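Local coordinates for dipeptide transport protein DPPA (Bacillus subtilis, PDB 1HI9), which removes N-terminal residues from peptides containing D-amino acids, using two zinc ions per subunit inside the central chamber of a homodecamer, at residues A[36-41]-A[192-197]; A[85-90]-A[135-140]. One frame throughout, in Å; residues are numbered along the deposited sequence.

Contact 1. Residues A[36-41]-A[192-197]; sequences TEEANY and RLLTEK
L194 meets E38 where two helices run the same general way, the axes of the segments 36-41 and 192-197 lying 9.4 Å apart at closest approach and inclined at 33°. In the segment 192-197 this leucine is the first residue to reach the other helix. Its CB points at the segment 36-41, and its CD1 methyl lies 3.5 Å from E38 CG, so that it rests on the aliphatic part of the glutamate, the two side chains crossing at about a right angle. A chi1 of 176° swings E38 CG to the far side from its own nitrogen, and a bend at the next bond brings the carboxylate carbon close to the same methyl. E38 is buried; its OE1 has a salt bridge to R190 and a hydrogen bond to S13, which probably offset its charge. L194 also touches A171 and V173 of strand 169-176. L194 CB faces Y41 CB at 4.4 Å, a looser apolar contact.

T195 follows, opposite Y41, with their CA atoms 6.0 Å apart. Its OG1 stands 4.1 Å from Y41 CD2, obliquely to the ring, and bonds to G191 O within its own helix. A water bridges the helices here, giving one hydrogen bond to Y41 O and another to T195 OG1. Direct hydrogen bonds between the segments are absent; the join rests on van der Waals contact of the leucine methyl with the glutamate chain, with a water link beside it. With L194 on strand 169-176 and E38 on L101 of strand 97-103, the arrangement is that of an alpha/beta fold, its helices packed against a mainly parallel sheet.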
# COMPACT_ATOMS: atom_id res chain seq x y z
N THR A 36 -2.11 -14.55 29.48
CA THR A 36 -1.74 -15.93 29.77
C THR A 36 -1.23 -16.04 31.21
O THR A 36 -1.61 -16.95 31.94
CB THR A 36 -0.66 -16.42 28.80
OG1 THR A 36 -1.19 -16.39 27.47
CG2 THR A 36 -0.24 -17.85 29.13
N GLU A 37 -0.39 -15.10 31.62
CA GLU A 37 0.14 -15.13 32.97
C GLU A 37 -0.94 -14.91 34.01
O GLU A 37 -0.91 -15.54 35.07
CB GLU A 37 1.26 -14.12 33.11
CG GLU A 37 2.46 -14.51 32.26
CD GLU A 37 3.63 -13.58 32.42
OE1 GLU A 37 3.45 -12.36 32.24
OE2 GLU A 37 4.73 -14.09 32.72
N GLU A 38 -1.90 -14.04 33.71
CA GLU A 38 -3.00 -13.76 34.63
C GLU A 38 -3.77 -15.05 34.88
O GLU A 38 -4.11 -15.36 36.02
CB GLU A 38 -3.94 -12.70 34.05
CG GLU A 38 -5.17 -12.44 34.92
CD GLU A 38 -5.55 -10.96 35.00
OE1 GLU A 38 -4.65 -10.13 35.25
OE2 GLU A 38 -6.73 -10.62 34.82
N ALA A 39 -4.04 -15.79 33.81
CA ALA A 39 -4.76 -17.05 33.93
C ALA A 39 -3.95 -18.06 34.75
O ALA A 39 -4.53 -18.83 35.53
CB ALA A 39 -5.06 -17.62 32.54
N ASN A 40 -2.63 -18.07 34.58
CA ASN A 40 -1.80 -19.00 35.32
C ASN A 40 -1.94 -18.80 36.82
O ASN A 40 -1.96 -19.78 37.57
CB ASN A 40 -0.32 -18.88 34.91
CG ASN A 40 -0.04 -19.50 33.54
OD1 ASN A 40 -0.73 -20.43 33.10
ND2 ASN A 40 0.98 -18.99 32.87
N TYR A 41 -2.06 -17.56 37.26
CA TYR A 41 -2.20 -17.33 38.69
C TYR A 41 -3.41 -18.09 39.23
O TYR A 41 -3.33 -18.77 40.25
CB TYR A 41 -2.35 -15.84 39.00
CG TYR A 41 -1.06 -15.07 38.92
CD1 TYR A 41 -0.85 -14.13 37.91
CD2 TYR A 41 -0.06 -15.24 39.88
CE1 TYR A 41 0.32 -13.39 37.86
CE2 TYR A 41 1.12 -14.50 39.83
CZ TYR A 41 1.30 -13.57 38.82
OH TYR A 41 2.44 -12.80 38.77
N ARG A 192 -1.33 -11.52 43.38
CA ARG A 192 -1.68 -11.87 44.75
C ARG A 192 -3.19 -11.81 44.90
O ARG A 192 -3.81 -12.75 45.38
CB ARG A 192 -1.03 -10.90 45.74
CG ARG A 192 0.48 -10.85 45.66
CD ARG A 192 0.97 -9.82 46.67
NE ARG A 192 2.28 -9.36 46.30
CZ ARG A 192 2.70 -8.12 46.08
NH1 ARG A 192 1.94 -7.03 46.16
NH2 ARG A 192 3.97 -8.00 45.73
N LEU A 193 -3.77 -10.69 44.47
CA LEU A 193 -5.20 -10.51 44.54
C LEU A 193 -5.93 -11.70 43.94
O LEU A 193 -6.82 -12.29 44.56
CB LEU A 193 -5.62 -9.23 43.81
CG LEU A 193 -7.13 -8.94 43.82
CD1 LEU A 193 -7.63 -8.87 45.26
CD2 LEU A 193 -7.42 -7.63 43.09
N LEU A 194 -5.54 -12.08 42.72
CA LEU A 194 -6.17 -13.21 42.04
C LEU A 194 -5.94 -14.51 42.81
O LEU A 194 -6.86 -15.32 42.94
CB LEU A 194 -5.62 -13.33 40.62
CG LEU A 194 -6.00 -12.18 39.66
CD1 LEU A 194 -5.17 -12.25 38.38
CD2 LEU A 194 -7.48 -12.27 39.34
N THR A 195 -4.73 -14.68 43.33
CA THR A 195 -4.39 -15.88 44.09
C THR A 195 -5.28 -16.01 45.34
O THR A 195 -5.88 -17.06 45.57
CB THR A 195 -2.92 -15.85 44.54
OG1 THR A 195 -2.09 -15.81 43.38
CG2 THR A 195 -2.58 -17.09 45.36
N GLU A 196 -5.35 -14.94 46.13
CA GLU A 196 -6.17 -14.94 47.34
C GLU A 196 -7.64 -15.13 47.00
O GLU A 196 -8.31 -16.00 47.56
CB GLU A 196 -6.00 -13.61 48.09
CG GLU A 196 -4.56 -13.19 48.31
CD GLU A 196 -4.44 -11.81 48.96
OE1 GLU A 196 -5.21 -10.89 48.56
OE2 GLU A 196 -3.58 -11.64 49.86
N LYS A 197 -8.14 -14.33 46.06
CA LYS A 197 -9.53 -14.42 45.66
C LYS A 197 -9.92 -15.80 45.12
O LYS A 197 -11.01 -16.29 45.40
CB LYS A 197 -9.83 -13.35 44.61
CG LYS A 197 -9.79 -11.94 45.16
CD LYS A 197 -11.01 -11.64 46.03
CE LYS A 197 -11.00 -10.18 46.47
NZ LYS A 197 -12.26 -9.80 47.17
O HOH W 1 -1.42 -18.37 41.88

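Contact 2. Residues A[85-90]-A[135-140]; sequences FSMVEG and GLNAYV
M87 and N137 cross at about a right angle, and the amide of the asparagine comes up against both the root and the sulfur of the methionine. N137 ND2 lies 3.6 Å from M87 CB. The same nitrogen sends a weak hydrogen bond to M87 SD, long at 3.7 Å but almost straight, with an N-H...S angle of 173°. The bend at the last torsion of M87 (chi3 79°) turns its CE methyl back beside the amide, 3.9 Å from N137 ND2.

V88 supplies the larger share of the loop's surface, and its two methyls divide the work. CG1 sits against the aliphatic stem of the asparagine, 3.6 Å from N137 CB. The other branch turns to V140, roughly one helical turn further on, and V88 CG2 lies 3.7 Å from V140 CG1. The two valines approach obliquely, branch against branch. Because V140 has CG1 anti to its backbone N (chi1 174°), that methyl is carried to the V88 side.

The amide of N137 is buried: ND2 has a stronger partner in Y103 OH, and OD1 bonds to Y258 OH. These hydroxyls probably fix the rotation of the amide, and the sulfur adds a minor third bond. The M87 side chain lies about 3 Å from that of the zinc ligand E133 and touches D8, consistent with M87, backed by N137, lining the surroundings of the zinc site.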
# COMPACT_ATOMS: atom_id res chain seq x y z
N PHE A 85 -20.60 -23.32 21.56
CA PHE A 85 -21.01 -22.46 22.66
C PHE A 85 -20.06 -21.32 23.04
O PHE A 85 -20.02 -20.88 24.18
CB PHE A 85 -21.39 -23.30 23.90
CG PHE A 85 -22.62 -24.13 23.68
CD1 PHE A 85 -22.53 -25.43 23.19
CD2 PHE A 85 -23.88 -23.57 23.87
CE1 PHE A 85 -23.67 -26.16 22.87
CE2 PHE A 85 -25.03 -24.30 23.56
CZ PHE A 85 -24.93 -25.59 23.05
N SER A 86 -19.29 -20.87 22.05
CA SER A 86 -18.38 -19.74 22.18
C SER A 86 -17.66 -19.62 23.52
O SER A 86 -16.81 -20.45 23.85
CB SER A 86 -19.17 -18.45 21.88
OG SER A 86 -18.33 -17.30 21.81
N MET A 87 -17.98 -18.56 24.27
CA MET A 87 -17.37 -18.30 25.57
C MET A 87 -17.55 -19.37 26.65
O MET A 87 -16.79 -19.42 27.61
CB MET A 87 -17.85 -16.95 26.10
CG MET A 87 -17.53 -15.80 25.17
SD MET A 87 -17.92 -14.17 25.87
CE MET A 87 -16.53 -13.91 26.93
N VAL A 88 -18.56 -20.23 26.50
CA VAL A 88 -18.77 -21.28 27.50
C VAL A 88 -18.62 -22.69 26.92
O VAL A 88 -19.14 -23.66 27.47
CB VAL A 88 -20.16 -21.14 28.21
CG1 VAL A 88 -20.10 -20.00 29.22
CG2 VAL A 88 -21.27 -20.88 27.19
N GLU A 89 -17.90 -22.79 25.81
CA GLU A 89 -17.64 -24.07 25.17
C GLU A 89 -16.89 -24.99 26.14
O GLU A 89 -15.92 -24.59 26.78
CB GLU A 89 -16.79 -23.87 23.92
CG GLU A 89 -16.41 -25.18 23.26
CD GLU A 89 -17.62 -25.92 22.72
OE1 GLU A 89 -17.56 -27.17 22.62
OE2 GLU A 89 -18.63 -25.24 22.39
N GLY A 90 -17.36 -26.23 26.24
CA GLY A 90 -16.72 -27.19 27.12
C GLY A 90 -17.28 -27.27 28.52
O GLY A 90 -16.90 -28.14 29.31
N GLY A 135 -23.62 -12.16 32.24
CA GLY A 135 -24.92 -12.73 32.56
C GLY A 135 -25.27 -13.91 31.70
O GLY A 135 -25.65 -14.95 32.23
N LEU A 136 -25.15 -13.77 30.38
CA LEU A 136 -25.47 -14.88 29.50
C LEU A 136 -24.64 -16.12 29.84
O LEU A 136 -25.16 -17.23 29.89
CB LEU A 136 -25.24 -14.51 28.04
CG LEU A 136 -26.29 -13.64 27.35
CD1 LEU A 136 -25.89 -13.46 25.87
CD2 LEU A 136 -27.67 -14.27 27.45
N ASN A 137 -23.34 -15.93 30.07
CA ASN A 137 -22.49 -17.07 30.37
C ASN A 137 -22.86 -17.70 31.72
O ASN A 137 -22.79 -18.92 31.90
CB ASN A 137 -21.00 -16.68 30.35
CG ASN A 137 -20.57 -16.12 28.99
OD1 ASN A 137 -21.22 -16.33 27.97
ND2 ASN A 137 -19.45 -15.42 28.99
N ALA A 138 -23.29 -16.86 32.66
CA ALA A 138 -23.68 -17.35 33.97
C ALA A 138 -24.94 -18.19 33.82
O ALA A 138 -25.07 -19.26 34.43
CB ALA A 138 -23.93 -16.19 34.93
N TYR A 139 -25.86 -17.73 32.98
CA TYR A 139 -27.10 -18.45 32.74
C TYR A 139 -26.84 -19.81 32.09
O TYR A 139 -27.52 -20.79 32.41
CB TYR A 139 -28.05 -17.63 31.86
CG TYR A 139 -28.95 -16.70 32.64
CD1 TYR A 139 -29.17 -15.40 32.19
CD2 TYR A 139 -29.58 -17.11 33.81
CE1 TYR A 139 -30.00 -14.52 32.89
CE2 TYR A 139 -30.41 -16.24 34.52
CZ TYR A 139 -30.61 -14.95 34.05
OH TYR A 139 -31.43 -14.08 34.74
N VAL A 140 -25.87 -19.87 31.17
CA VAL A 140 -25.57 -21.15 30.53
C VAL A 140 -24.95 -22.06 31.59
O VAL A 140 -25.17 -23.26 31.58
CB VAL A 140 -24.59 -20.99 29.34
CG1 VAL A 140 -24.19 -22.36 28.82
CG2 VAL A 140 -25.25 -20.17 28.24

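Overall arrangement
The two contacts lie in one D-aminopeptidase chain, with centres 21 Å apart and nearest atoms about 13 Å apart, so they do not touch. Along the sequence they are nested: helix 28-48 opens contact 1, the loop after strand 76-80 and helix 133-143 form contact 2, and helix 187-203 closes contact 1. Contact 1 sits toward the periphery, about 17 Å from the centre of the chain, where two helices pack beside strands of the seven-stranded mixed sheet. Contact 2 is deeper, about 8 Å from that centre. Contact 1 thus joins two helices far apart in sequence beside the sheet, while contact 2, between them along the chain, packs near a zinc ion.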